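Local coordinates for protein probable tagatose 6-phosphate kinase (Sinorhizobium meliloti, PDB 3TXV) that probably acts in carbohydrate metabolism, possibly as a tagatose-6-phosphate kinase, and is related to subunits of tagatose-1,6-bisphosphate aldolase, at residues L128-S133 against P171-G176; L155-E160 against A214-A219; F234-V239 against S352-I357; S266-T271 against V288-T293. All coordinates share one frame; numbering follows the deposited sequence.

Contact 1: residues L128-S133 against P171-G176; sequences LHLDTS and PVYIIG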
loop_
_atom_site.group_PDB
_atom_site.type_symbol
_atom_site.label_atom_id
_atom_site.label_comp_id
_atom_site.label_asym_id
_atom_site.label_seq_id
_atom_site.Cartn_x
_atom_site.Cartn_y
_atom_site.Cartn_z
ATOM N N LEU A 128 -2.592 -6.935 -12.020
ATOM C CA LEU A 128 -4.040 -6.901 -11.724
ATOM C C LEU A 128 -4.417 -7.936 -10.685
ATOM O O LEU A 128 -4.322 -9.151 -10.914
ATOM C CB LEU A 128 -4.872 -7.112 -12.995
ATOM C CG LEU A 128 -5.191 -5.970 -13.976
ATOM C CD1 LEU A 128 -4.320 -4.716 -13.856
ATOM C CD2 LEU A 128 -5.173 -6.501 -15.386
ATOM N N HIS A 129 -4.813 -7.462 -9.521
ATOM C CA HIS A 129 -5.254 -8.384 -8.490
ATOM C C HIS A 129 -6.781 -8.514 -8.534
ATOM O O HIS A 129 -7.536 -7.525 -8.417
ATOM C CB HIS A 129 -4.746 -7.926 -7.135
ATOM C CG HIS A 129 -5.319 -8.675 -5.990
ATOM N ND1 HIS A 129 -5.696 -8.053 -4.825
ATOM C CD2 HIS A 129 -5.586 -9.984 -5.821
ATOM C CE1 HIS A 129 -6.165 -8.950 -3.977
ATOM N NE2 HIS A 129 -6.112 -10.133 -4.560
ATOM N N LEU A 130 -7.225 -9.738 -8.762
ATOM C CA LEU A 130 -8.628 -9.984 -8.977
ATOM C C LEU A 130 -9.230 -10.624 -7.745
ATOM O O LEU A 130 -9.099 -11.843 -7.510
ATOM C CB LEU A 130 -8.828 -10.878 -10.198
ATOM C CG LEU A 130 -8.379 -10.326 -11.548
ATOM C CD1 LEU A 130 -8.474 -11.405 -12.601
ATOM C CD2 LEU A 130 -9.175 -9.083 -11.939
ATOM N N ASP A 131 -9.892 -9.790 -6.957
ATOM C CA ASP A 131 -10.521 -10.248 -5.748
ATOM C C ASP A 131 -12.011 -10.078 -5.874
ATOM O O ASP A 131 -12.514 -8.959 -5.773
ATOM C CB ASP A 131 -10.004 -9.451 -4.557
ATOM C CG ASP A 131 -10.492 -10.013 -3.228
ATOM O OD1 ASP A 131 -11.114 -11.115 -3.241
ATOM O OD2 ASP A 131 -10.249 -9.351 -2.181
ATOM N N THR A 132 -12.701 -11.192 -6.074
ATOM C CA THR A 132 -14.138 -11.228 -6.311
ATOM C C THR A 132 -14.872 -11.990 -5.206
ATOM O O THR A 132 -15.988 -12.464 -5.395
ATOM C CB THR A 132 -14.409 -11.966 -7.611
ATOM O OG1 THR A 132 -13.426 -13.000 -7.768
ATOM C CG2 THR A 132 -14.332 -11.028 -8.785
ATOM N N SER A 133 -14.250 -12.101 -4.046
ATOM C CA SER A 133 -14.690 -13.072 -3.052
ATOM C C SER A 133 -15.793 -12.556 -2.142
ATOM O O SER A 133 -16.429 -13.335 -1.418
ATOM C CB SER A 133 -13.496 -13.528 -2.216
ATOM O OG SER A 133 -12.818 -12.416 -1.657
ATOM N N PRO A 171 -0.533 -7.860 -19.127
ATOM C CA PRO A 171 -0.822 -7.983 -17.688
ATOM C C PRO A 171 -0.460 -9.316 -17.032
ATOM O O PRO A 171 -0.525 -10.375 -17.651
ATOM C CB PRO A 171 -2.344 -7.791 -17.598
ATOM C CG PRO A 171 -2.710 -7.084 -18.775
ATOM C CD PRO A 171 -1.771 -7.579 -19.873
ATOM N N VAL A 172 -0.087 -9.241 -15.768
ATOM C CA VAL A 172 -0.049 -10.410 -14.927
ATOM C C VAL A 172 -1.228 -10.328 -13.955
ATOM O O VAL A 172 -1.877 -9.275 -13.836
ATOM C CB VAL A 172 1.322 -10.529 -14.222
ATOM C CG1 VAL A 172 2.308 -11.161 -15.174
ATOM C CG2 VAL A 172 1.830 -9.156 -13.800
ATOM N N TYR A 173 -1.526 -11.432 -13.282
ATOM C CA TYR A 173 -2.714 -11.471 -12.388
ATOM C C TYR A 173 -2.394 -12.075 -11.045
ATOM O O TYR A 173 -1.612 -13.028 -10.933
ATOM C CB TYR A 173 -3.908 -12.257 -12.988
ATOM C CG TYR A 173 -4.432 -11.667 -14.249
ATOM C CD1 TYR A 173 -5.336 -10.609 -14.220
ATOM C CD2 TYR A 173 -3.985 -12.138 -15.500
ATOM C CE1 TYR A 173 -5.792 -10.021 -15.422
ATOM C CE2 TYR A 173 -4.433 -11.577 -16.690
ATOM C CZ TYR A 173 -5.336 -10.515 -16.652
ATOM O OH TYR A 173 -5.776 -9.957 -17.843
ATOM N N ILE A 174 -3.028 -11.535 -10.016
ATOM C CA ILE A 174 -2.996 -12.224 -8.750
ATOM C C ILE A 174 -4.410 -12.568 -8.286
ATOM O O ILE A 174 -5.349 -11.828 -8.534
ATOM C CB ILE A 174 -2.036 -11.565 -7.706
ATOM C CG1 ILE A 174 -2.763 -11.325 -6.413
ATOM C CG2 ILE A 174 -1.498 -10.265 -8.185
ATOM C CD1 ILE A 174 -1.966 -11.677 -5.235
ATOM N N ILE A 175 -4.554 -13.730 -7.675
ATOM C CA ILE A 175 -5.854 -14.193 -7.231
ATOM C C ILE A 175 -5.884 -14.417 -5.728
ATOM O O ILE A 175 -4.845 -14.564 -5.105
ATOM C CB ILE A 175 -6.245 -15.483 -7.950
ATOM C CG1 ILE A 175 -5.133 -16.500 -7.847
ATOM C CG2 ILE A 175 -6.465 -15.220 -9.408
ATOM C CD1 ILE A 175 -5.302 -17.652 -8.808
ATOM N N GLY A 176 -7.068 -14.437 -5.137
ATOM C CA GLY A 176 -7.174 -14.638 -3.710
ATOM C C GLY A 176 -7.417 -13.381 -2.903
ATOM O O GLY A 176 -7.529 -12.279 -3.441
#
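The imidazole of His129 donates from NE2 to Gly176 O across 2.8 Å, linking the C-terminal ends of two adjacent parallel strands. Strands 127-130 and 172-176 are the fourth and fifth of a closed eight-stranded parallel barrel of the TIM type, and helix 145-161 joins them in a beta-alpha-beta crossover. In His129, CG lies anti to the backbone N (chi1 171°), which sends the ring along the strand toward Gly176; the acceptor oxygen then lies close to the ring plane, where the N-H points. ND1 has hydrogen-bond partners in the backbone N of His95 and the carboxylate of Asp94. Gly176 itself has a positive phi of 101°, a conformation open to a residue without a side chain.

The parallel ladder is sound from Leu128 to Ile174; beyond, the strands spread apart toward Asp131 and Gly176. Leu128 N binds Val172 O at 3.0 Å, Leu128 O receives Ile174 N at 2.9 Å, and Leu130 N meets Ile174 O at 2.8 Å. Leu128, Leu130 and Tyr173 share the face that packs against the outer helices. There Leu128 lies beside the tyrosine with CD2 3.6 Å from Tyr173 CE1, while Leu130 slants past the other side of the ring and brings CD1 to 3.6 Å from Tyr173 CD1. Branched aliphatic chains suit this greasy layer. Past the strand, Asp131 OD2 is hydrogen-bonded to Thr177 and to His95, which with Glu178 and His265 could form a metal site, here empty; Asp131 OD1 takes the hydroxyl of Ser133 on its syn lone pair, OG to OD1 2.7 Å.

Contact 2: residues L155-E160 against A214-A219; sequences LAAVAE and AGAAGA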
loop_
_atom_site.group_PDB
_atom_site.type_symbol
_atom_site.label_atom_id
_atom_site.label_comp_id
_atom_site.label_asym_id
_atom_site.label_seq_id
_atom_site.Cartn_x
_atom_site.Cartn_y
_atom_site.Cartn_z
ATOM N N LEU A 155 -13.590 -11.005 -15.140
ATOM C CA LEU A 155 -12.777 -9.785 -15.171
ATOM C C LEU A 155 -11.462 -10.002 -15.935
ATOM O O LEU A 155 -10.993 -9.113 -16.650
ATOM C CB LEU A 155 -12.536 -9.260 -13.777
ATOM C CG LEU A 155 -13.760 -8.602 -13.171
ATOM C CD1 LEU A 155 -13.564 -8.316 -11.692
ATOM C CD2 LEU A 155 -14.119 -7.326 -13.918
ATOM N N ALA A 156 -10.898 -11.196 -15.803
ATOM C CA ALA A 156 -9.763 -11.585 -16.591
ATOM C C ALA A 156 -10.039 -11.395 -18.099
ATOM O O ALA A 156 -9.223 -10.827 -18.834
ATOM C CB ALA A 156 -9.434 -12.997 -16.289
ATOM N N ALA A 157 -11.207 -11.846 -18.543
ATOM C CA ALA A 157 -11.544 -11.892 -19.956
ATOM C C ALA A 157 -11.997 -10.561 -20.476
ATOM O O ALA A 157 -12.111 -10.385 -21.680
ATOM C CB ALA A 157 -12.618 -12.904 -20.197
ATOM N N VAL A 158 -12.285 -9.622 -19.587
ATOM C CA VAL A 158 -12.657 -8.287 -20.021
ATOM C C VAL A 158 -11.350 -7.558 -20.100
ATOM O O VAL A 158 -11.169 -6.670 -20.940
ATOM C CB VAL A 158 -13.626 -7.616 -19.053
ATOM C CG1 VAL A 158 -13.864 -6.165 -19.434
ATOM C CG2 VAL A 158 -14.957 -8.376 -19.041
ATOM N N ALA A 159 -10.420 -7.981 -19.243
ATOM C CA ALA A 159 -9.094 -7.378 -19.172
ATOM C C ALA A 159 -8.418 -7.587 -20.496
ATOM O O ALA A 159 -8.061 -6.616 -21.160
ATOM C CB ALA A 159 -8.275 -7.980 -18.056
ATOM N N GLU A 160 -8.293 -8.859 -20.876
ATOM C CA GLU A 160 -7.682 -9.265 -22.149
ATOM C C GLU A 160 -8.298 -8.561 -23.349
ATOM O O GLU A 160 -7.576 -8.106 -24.226
ATOM C CB GLU A 160 -7.783 -10.778 -22.370
ATOM C CG GLU A 160 -6.937 -11.614 -21.449
ATOM C CD GLU A 160 -5.457 -11.315 -21.552
ATOM O OE1 GLU A 160 -4.908 -11.518 -22.657
ATOM O OE2 GLU A 160 -4.841 -10.905 -20.531
ATOM N N ALA A 214 -14.549 -20.091 -18.934
ATOM C CA ALA A 214 -14.499 -18.729 -19.404
ATOM C C ALA A 214 -13.968 -18.560 -20.817
ATOM O O ALA A 214 -14.425 -17.689 -21.518
ATOM C CB ALA A 214 -13.775 -17.874 -18.450
ATOM N N GLY A 215 -12.987 -19.356 -21.234
ATOM C CA GLY A 215 -12.049 -19.096 -22.314
ATOM C C GLY A 215 -11.120 -17.920 -22.201
ATOM O O GLY A 215 -10.857 -17.170 -23.099
ATOM N N ALA A 216 -10.693 -17.782 -20.970
ATOM C CA ALA A 216 -9.686 -16.887 -20.458
ATOM C C ALA A 216 -8.338 -17.552 -20.239
ATOM O O ALA A 216 -7.481 -16.991 -19.618
ATOM C CB ALA A 216 -10.138 -16.182 -19.241
ATOM N N ALA A 217 -8.133 -18.741 -20.743
ATOM C CA ALA A 217 -7.078 -19.639 -20.331
ATOM C C ALA A 217 -5.767 -18.973 -20.573
ATOM O O ALA A 217 -4.821 -19.250 -19.878
ATOM C CB ALA A 217 -7.136 -20.883 -21.094
ATOM N N GLY A 218 -5.669 -18.222 -21.648
ATOM C CA GLY A 218 -4.493 -17.442 -21.918
ATOM C C GLY A 218 -4.161 -16.456 -20.825
ATOM O O GLY A 218 -3.014 -16.332 -20.530
ATOM N N ALA A 219 -5.112 -15.775 -20.205
ATOM C CA ALA A 219 -4.780 -14.929 -19.077
ATOM C C ALA A 219 -4.322 -15.766 -17.888
ATOM O O ALA A 219 -3.374 -15.386 -17.200
ATOM C CB ALA A 219 -5.947 -14.032 -18.705
#
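Ala157, in the last turns of helix 145-161, passes close to Ala216, which lies in the short link between two helical pieces; their CA atoms are 5.4 Å apart. The 155-160 side is continuous helix, and its Leu155 O accepts from both Val158 N and Ala159 N. On the 214-219 side the chain leaves one helix at Gly215, where a positive phi and two bonds back into the last turn make a Schellman motif; a residue with no side chain is well suited to that positive phi. The chain then enters a weakly bonded helical turn at about 217-219.

Small side chains allow this approach. The methyl of Ala157 meets that of Ala216, CB to CB 4.2 Å, and Ala156 CB lies 4.4 Å from both Ala216 CB and Ala219 CB, bridging the two.

Both segments belong to the outer helical layer of the (beta/alpha)8 barrel: helix 145-161 follows the fourth strand and helix 197-214 the fifth, so the contact joins neighbouring helices at the ends where each returns to the barrel. Phe211 of helix 197-214 packs on both Ala156 and Ala216.

Glu160 extends the apolar patch with its aliphatic part. Its chain bends at chi2 (-60°), bringing CG within 3.8 Å of Ala219 CB and laying the carboxylate alongside the same methyl, OE2 also 3.8 Å from Ala219 CB. The charged end is satisfied by residues beyond the two segments: OE1 forms a salt bridge with Arg222 NH2, and OE2 is hydrogen-bonded to the hydroxyl of Tyr173 on the fifth strand.

Contact 3: residues F234-V239 against S352-I357; sequences FGNENV and SYSDRI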
loop_
_atom_site.group_PDB
_atom_site.type_symbol
_atom_site.label_atom_id
_atom_site.label_comp_id
_atom_site.label_asym_id
_atom_site.label_seq_id
_atom_site.Cartn_x
_atom_site.Cartn_y
_atom_site.Cartn_z
ATOM N N PHE A 234 -0.657 -6.904 12.424
ATOM C CA PHE A 234 -0.239 -5.806 13.336
ATOM C C PHE A 234 -1.455 -5.114 13.954
ATOM O O PHE A 234 -2.490 -4.980 13.308
ATOM C CB PHE A 234 0.698 -4.793 12.670
ATOM C CG PHE A 234 0.118 -4.131 11.474
ATOM C CD1 PHE A 234 0.449 -4.573 10.203
ATOM C CD2 PHE A 234 -0.756 -3.056 11.611
ATOM C CE1 PHE A 234 -0.106 -3.969 9.080
ATOM C CE2 PHE A 234 -1.334 -2.436 10.504
ATOM C CZ PHE A 234 -1.022 -2.885 9.241
ATOM N N GLY A 235 -1.345 -4.694 15.212
ATOM C CA GLY A 235 -2.476 -4.049 15.916
ATOM C C GLY A 235 -2.269 -2.559 16.034
ATOM O O GLY A 235 -1.445 -2.014 15.315
ATOM N N ASN A 236 -2.990 -1.889 16.929
ATOM C CA ASN A 236 -2.659 -0.487 17.251
ATOM C C ASN A 236 -1.229 -0.325 17.731
ATOM O O ASN A 236 -0.488 0.488 17.179
ATOM C CB ASN A 236 -3.612 0.122 18.279
ATOM C CG ASN A 236 -5.002 0.340 17.728
ATOM O OD1 ASN A 236 -5.186 0.612 16.543
ATOM N ND2 ASN A 236 -5.991 0.207 18.583
ATOM N N GLU A 237 -0.837 -1.115 18.730
ATOM C CA GLU A 237 0.463 -0.913 19.382
ATOM C C GLU A 237 1.346 -2.122 19.503
ATOM O O GLU A 237 2.270 -2.117 20.334
ATOM C CB GLU A 237 0.287 -0.409 20.797
ATOM C CG GLU A 237 -0.725 0.665 20.992
ATOM C CD GLU A 237 -1.119 0.759 22.436
ATOM O OE1 GLU A 237 -0.649 -0.087 23.234
ATOM O OE2 GLU A 237 -1.893 1.674 22.781
ATOM N N ASN A 238 1.067 -3.158 18.718
ATOM C CA ASN A 238 1.884 -4.370 18.746
ATOM C C ASN A 238 1.914 -5.087 17.399
ATOM O O ASN A 238 0.939 -5.064 16.673
ATOM C CB ASN A 238 1.505 -5.264 19.965
ATOM C CG ASN A 238 1.098 -6.708 19.568
ATOM O OD1 ASN A 238 1.738 -7.724 19.988
ATOM N ND2 ASN A 238 0.007 -6.811 18.776
ATOM N N VAL A 239 3.063 -5.672 17.063
ATOM C CA VAL A 239 3.286 -6.418 15.821
ATOM C C VAL A 239 3.444 -7.920 16.133
ATOM O O VAL A 239 4.062 -8.305 17.142
ATOM C CB VAL A 239 4.564 -5.891 15.095
ATOM C CG1 VAL A 239 4.887 -6.664 13.787
ATOM C CG2 VAL A 239 4.460 -4.389 14.836
ATOM N N SER A 352 -1.167 5.170 16.303
ATOM C CA SER A 352 -1.413 3.773 16.048
ATOM C C SER A 352 -0.815 3.348 14.733
ATOM O O SER A 352 -0.793 4.120 13.768
ATOM C CB SER A 352 -2.902 3.490 16.013
ATOM O OG SER A 352 -3.202 2.612 14.934
ATOM N N TYR A 353 -0.373 2.096 14.716
ATOM C CA TYR A 353 0.121 1.392 13.543
ATOM C C TYR A 353 -0.906 1.258 12.412
ATOM O O TYR A 353 -0.512 0.999 11.282
ATOM C CB TYR A 353 0.525 -0.032 13.956
ATOM C CG TYR A 353 1.836 -0.218 14.696
ATOM C CD1 TYR A 353 2.996 0.455 14.296
ATOM C CD2 TYR A 353 1.930 -1.126 15.750
ATOM C CE1 TYR A 353 4.216 0.252 14.938
ATOM C CE2 TYR A 353 3.138 -1.352 16.413
ATOM C CZ TYR A 353 4.278 -0.650 16.008
ATOM O OH TYR A 353 5.485 -0.845 16.665
ATOM N N SER A 354 -2.207 1.371 12.700
ATOM C CA SER A 354 -3.241 1.342 11.629
ATOM C C SER A 354 -3.122 2.572 10.737
ATOM O O SER A 354 -3.502 2.532 9.550
ATOM C CB SER A 354 -4.678 1.279 12.161
ATOM O OG SER A 354 -4.907 0.109 12.924
ATOM N N ASP A 355 -2.610 3.663 11.314
ATOM C CA ASP A 355 -2.137 4.772 10.509
ATOM C C ASP A 355 -3.300 5.379 9.688
ATOM O O ASP A 355 -3.139 5.764 8.536
ATOM C CB ASP A 355 -0.946 4.326 9.609
ATOM C CG ASP A 355 -0.443 5.451 8.655
ATOM O OD1 ASP A 355 0.038 6.508 9.163
ATOM O OD2 ASP A 355 -0.522 5.283 7.403
ATOM N N ARG A 356 -4.477 5.484 10.292
ATOM C CA ARG A 356 -5.608 5.964 9.514
ATOM C C ARG A 356 -5.355 7.408 9.170
ATOM O O ARG A 356 -5.895 7.904 8.175
ATOM C CB ARG A 356 -6.967 5.801 10.217
ATOM C CG ARG A 356 -7.316 4.409 10.716
ATOM C CD ARG A 356 -7.487 3.396 9.613
ATOM N NE ARG A 356 -8.455 3.804 8.613
ATOM C CZ ARG A 356 -8.649 3.130 7.473
ATOM N NH1 ARG A 356 -7.928 2.034 7.226
ATOM N NH2 ARG A 356 -9.556 3.545 6.581
ATOM N N ILE A 357 -4.520 8.081 9.958
ATOM C CA ILE A 357 -4.209 9.497 9.684
ATOM C C ILE A 357 -3.817 9.716 8.221
ATOM O O ILE A 357 -3.903 10.828 7.741
ATOM C CB ILE A 357 -3.110 10.058 10.621
ATOM C CG1 ILE A 357 -3.037 11.571 10.536
ATOM C CG2 ILE A 357 -1.731 9.447 10.318
ATOM C CD1 ILE A 357 -2.176 12.168 11.662
#
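Tyr353 reaches from its loop into the hairpin turn between strands 233-234 and 239-240, its side chain slanting across that of Phe234 and running at about a right angle to Val239. Phe234 meets the base of the tyrosine: its CD2 is 4.0 Å from Tyr353 CB. A chi1 of 59°, between backbone N and carbonyl carbon, turns the Phe234 ring that way. Farther out, Val239 CG2 packs 3.7 Å from Tyr353 CE2, while Gly235 O and Asn238 N lie at the ring's edge, in its plane. A long flat residue can thus touch most of the hairpin turn.

Polar bonds fix the backbone behind the ring. Asn236 O takes an almost straight bond from Tyr353 N, 2.9 Å away, on a lone pair in its carbonyl plane. Beside it Ser352 OG donates to Asn236 OD1 at 3.2 Å, from a position tilted out of the amide plane. The same OG accepts from Ser354 N at 2.7 Å, an ST turn within the type I turn 352-355. Ser352 therefore uses its hydroxyl in both roles, tying the turn's own geometry to the hairpin; uncharged hydrogen bonds and apolar packing together hold two surface loops side by side.

Contact 4: residues S266-T271 against V288-T293; sequences STDYQT and VGPGLT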
loop_
_atom_site.group_PDB
_atom_site.type_symbol
_atom_site.label_atom_id
_atom_site.label_comp_id
_atom_site.label_asym_id
_atom_site.label_seq_id
_atom_site.Cartn_x
_atom_site.Cartn_y
_atom_site.Cartn_z
ATOM N N SER A 266 0.166 -6.811 4.465
ATOM C CA SER A 266 0.389 -6.460 5.875
ATOM C C SER A 266 1.751 -6.912 6.394
ATOM O O SER A 266 1.884 -7.373 7.536
ATOM C CB SER A 266 -0.755 -6.967 6.798
ATOM O OG SER A 266 -1.989 -7.002 6.113
ATOM N N THR A 267 2.760 -6.758 5.558
ATOM C CA THR A 267 4.140 -6.997 5.972
ATOM C C THR A 267 4.629 -5.783 6.715
ATOM O O THR A 267 5.763 -5.782 7.193
ATOM C CB THR A 267 5.087 -7.132 4.771
ATOM O OG1 THR A 267 4.953 -5.965 3.935
ATOM C CG2 THR A 267 4.803 -8.437 3.957
ATOM N N ASP A 268 3.793 -4.737 6.763
ATOM C CA ASP A 268 4.105 -3.487 7.450
ATOM C C ASP A 268 4.647 -3.721 8.833
ATOM O O ASP A 268 4.156 -4.612 9.550
ATOM C CB ASP A 268 2.869 -2.635 7.542
ATOM C CG ASP A 268 2.404 -2.166 6.184
ATOM O OD1 ASP A 268 1.777 -2.972 5.445
ATOM O OD2 ASP A 268 2.674 -0.988 5.855
ATOM N N TYR A 269 5.680 -2.944 9.179
ATOM C CA TYR A 269 6.321 -2.933 10.509
ATOM C C TYR A 269 7.050 -4.206 10.832
ATOM O O TYR A 269 7.441 -4.392 11.974
ATOM C CB TYR A 269 5.326 -2.622 11.667
ATOM C CG TYR A 269 4.384 -1.492 11.383
ATOM C CD1 TYR A 269 4.862 -0.195 11.245
ATOM C CD2 TYR A 269 3.034 -1.719 11.209
ATOM C CE1 TYR A 269 4.033 0.872 10.923
ATOM C CE2 TYR A 269 2.168 -0.661 10.887
ATOM C CZ TYR A 269 2.689 0.647 10.749
ATOM O OH TYR A 269 1.882 1.720 10.469
ATOM N N GLN A 270 7.221 -5.108 9.879
ATOM C CA GLN A 270 7.914 -6.362 10.216
ATOM C C GLN A 270 9.430 -6.098 10.323
ATOM O O GLN A 270 9.926 -5.158 9.692
ATOM C CB GLN A 270 7.583 -7.482 9.213
ATOM C CG GLN A 270 6.173 -8.022 9.310
ATOM C CD GLN A 270 5.998 -9.131 10.362
ATOM O OE1 GLN A 270 6.862 -9.964 10.555
ATOM N NE2 GLN A 270 4.871 -9.139 11.021
ATOM N N THR A 271 10.152 -6.906 11.104
ATOM C CA THR A 271 11.619 -6.731 11.235
ATOM C C THR A 271 12.375 -7.133 9.966
ATOM O O THR A 271 12.107 -8.204 9.414
ATOM C CB THR A 271 12.238 -7.570 12.379
ATOM O OG1 THR A 271 12.130 -8.984 12.082
ATOM C CG2 THR A 271 11.618 -7.221 13.771
ATOM N N VAL A 288 3.585 -3.199 1.258
ATOM C CA VAL A 288 3.701 -2.338 2.377
ATOM C C VAL A 288 3.022 -1.102 1.951
ATOM O O VAL A 288 3.132 -0.717 0.846
ATOM C CB VAL A 288 5.127 -2.065 2.654
ATOM C CG1 VAL A 288 5.773 -1.552 1.461
ATOM C CG2 VAL A 288 5.283 -1.170 3.813
ATOM N N GLY A 289 2.289 -0.496 2.863
ATOM C CA GLY A 289 1.724 0.813 2.695
ATOM C C GLY A 289 1.825 1.655 3.936
ATOM O O GLY A 289 2.493 2.636 3.976
ATOM N N PRO A 290 1.139 1.224 4.964
ATOM C CA PRO A 290 0.960 1.944 6.198
ATOM C C PRO A 290 2.250 2.194 6.894
ATOM O O PRO A 290 2.487 3.220 7.444
ATOM C CB PRO A 290 0.096 1.000 6.972
ATOM C CG PRO A 290 -0.737 0.394 5.961
ATOM C CD PRO A 290 -0.067 0.470 4.658
ATOM N N GLY A 291 3.129 1.246 6.828
ATOM C CA GLY A 291 4.417 1.455 7.396
ATOM C C GLY A 291 5.104 2.619 6.744
ATOM O O GLY A 291 6.020 3.111 7.285
ATOM N N LEU A 292 4.704 3.040 5.567
ATOM C CA LEU A 292 5.526 3.954 4.842
ATOM C C LEU A 292 5.084 5.329 5.143
ATOM O O LEU A 292 5.859 6.214 5.183
ATOM C CB LEU A 292 5.363 3.716 3.363
ATOM C CG LEU A 292 6.005 2.463 2.860
ATOM C CD1 LEU A 292 5.541 2.160 1.544
ATOM C CD2 LEU A 292 7.409 2.679 2.830
ATOM N N THR A 293 3.801 5.502 5.332
ATOM C CA THR A 293 3.231 6.796 5.725
ATOM C C THR A 293 3.252 6.974 7.237
ATOM O O THR A 293 3.206 8.100 7.753
ATOM C CB THR A 293 1.796 6.911 5.284
ATOM O OG1 THR A 293 1.120 5.658 5.544
ATOM C CG2 THR A 293 1.717 7.282 3.806
#
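Hydrogen bonding centres on one carboxylate oxygen, OD2 of Asp268, which receives two backbone N-H groups at the start of helix 290-310. Gly291 N points almost directly at it (N-H...O angle 173°), though the very short modelled length is doubtful. Having no side chain, Gly291 lets the carboxylate come close. Gly289 N also donates to Asp268 OD2, at 3.1 Å and less straight, reaching the syn lone pair of OD2. Between these donors stands Pro290, whose nitrogen has no hydrogen to give, so the oxygen lies over it without a bond. Proline commonly occupies a first helical turn, where no backbone N-H is required of it.

Charge probably adds to this grip: a carboxylate beside the N-terminal end of a helix should be stabilised by the helix dipole.

Among the nonpolar contacts, Tyr269 lays its ring near the glycine, CE1 3.6 Å from Gly291 CA. Its hydroxyl is engaged by Tyr353 O. In a looser van der Waals contact, Thr267 OG1, hydrogen-bonded to Lys287 O, also lies 4.1 Å from Val288 CB.

Within the 266-271 loop, a type II turn closed by Gln270 N to Thr267 O at 3.1 Å sets Asp268 and Tyr269 at its two corners. CG of Asp268 is anti to its carbonyl carbon (chi1 -66°), directing the carboxylate at the helix start. The result is a helix start whose N-H groups are met by an acidic side chain of the neighbouring loop, with the loops after the seventh and eighth strands meeting at the C-terminal rim of a TIM-type barrel, where such barrels generally place their active sites.

The four contacts fall into two pairs. Contacts 1 and 2 have centres 11 Å apart and touch: Tyr173 CE2 of the barrel strand packs 3.5 Å from Ala219 CB of the outer layer, so the barrel wall and its helical layer are joined. Contacts 3 and 4, centres 10 Å apart, meet where Phe234 CE1 lies 3.6 Å from Asp268 CB, while Thr293 of helix 290-310 probably hydrogen-bonds to Asp355. Between the pairs, contacts 1 and 4 come within about 11 Å at their nearest atoms. The possible, unoccupied metal site that includes His95 is touched by Asp131 of contact 1, with Thr267 of contact 4 nearby.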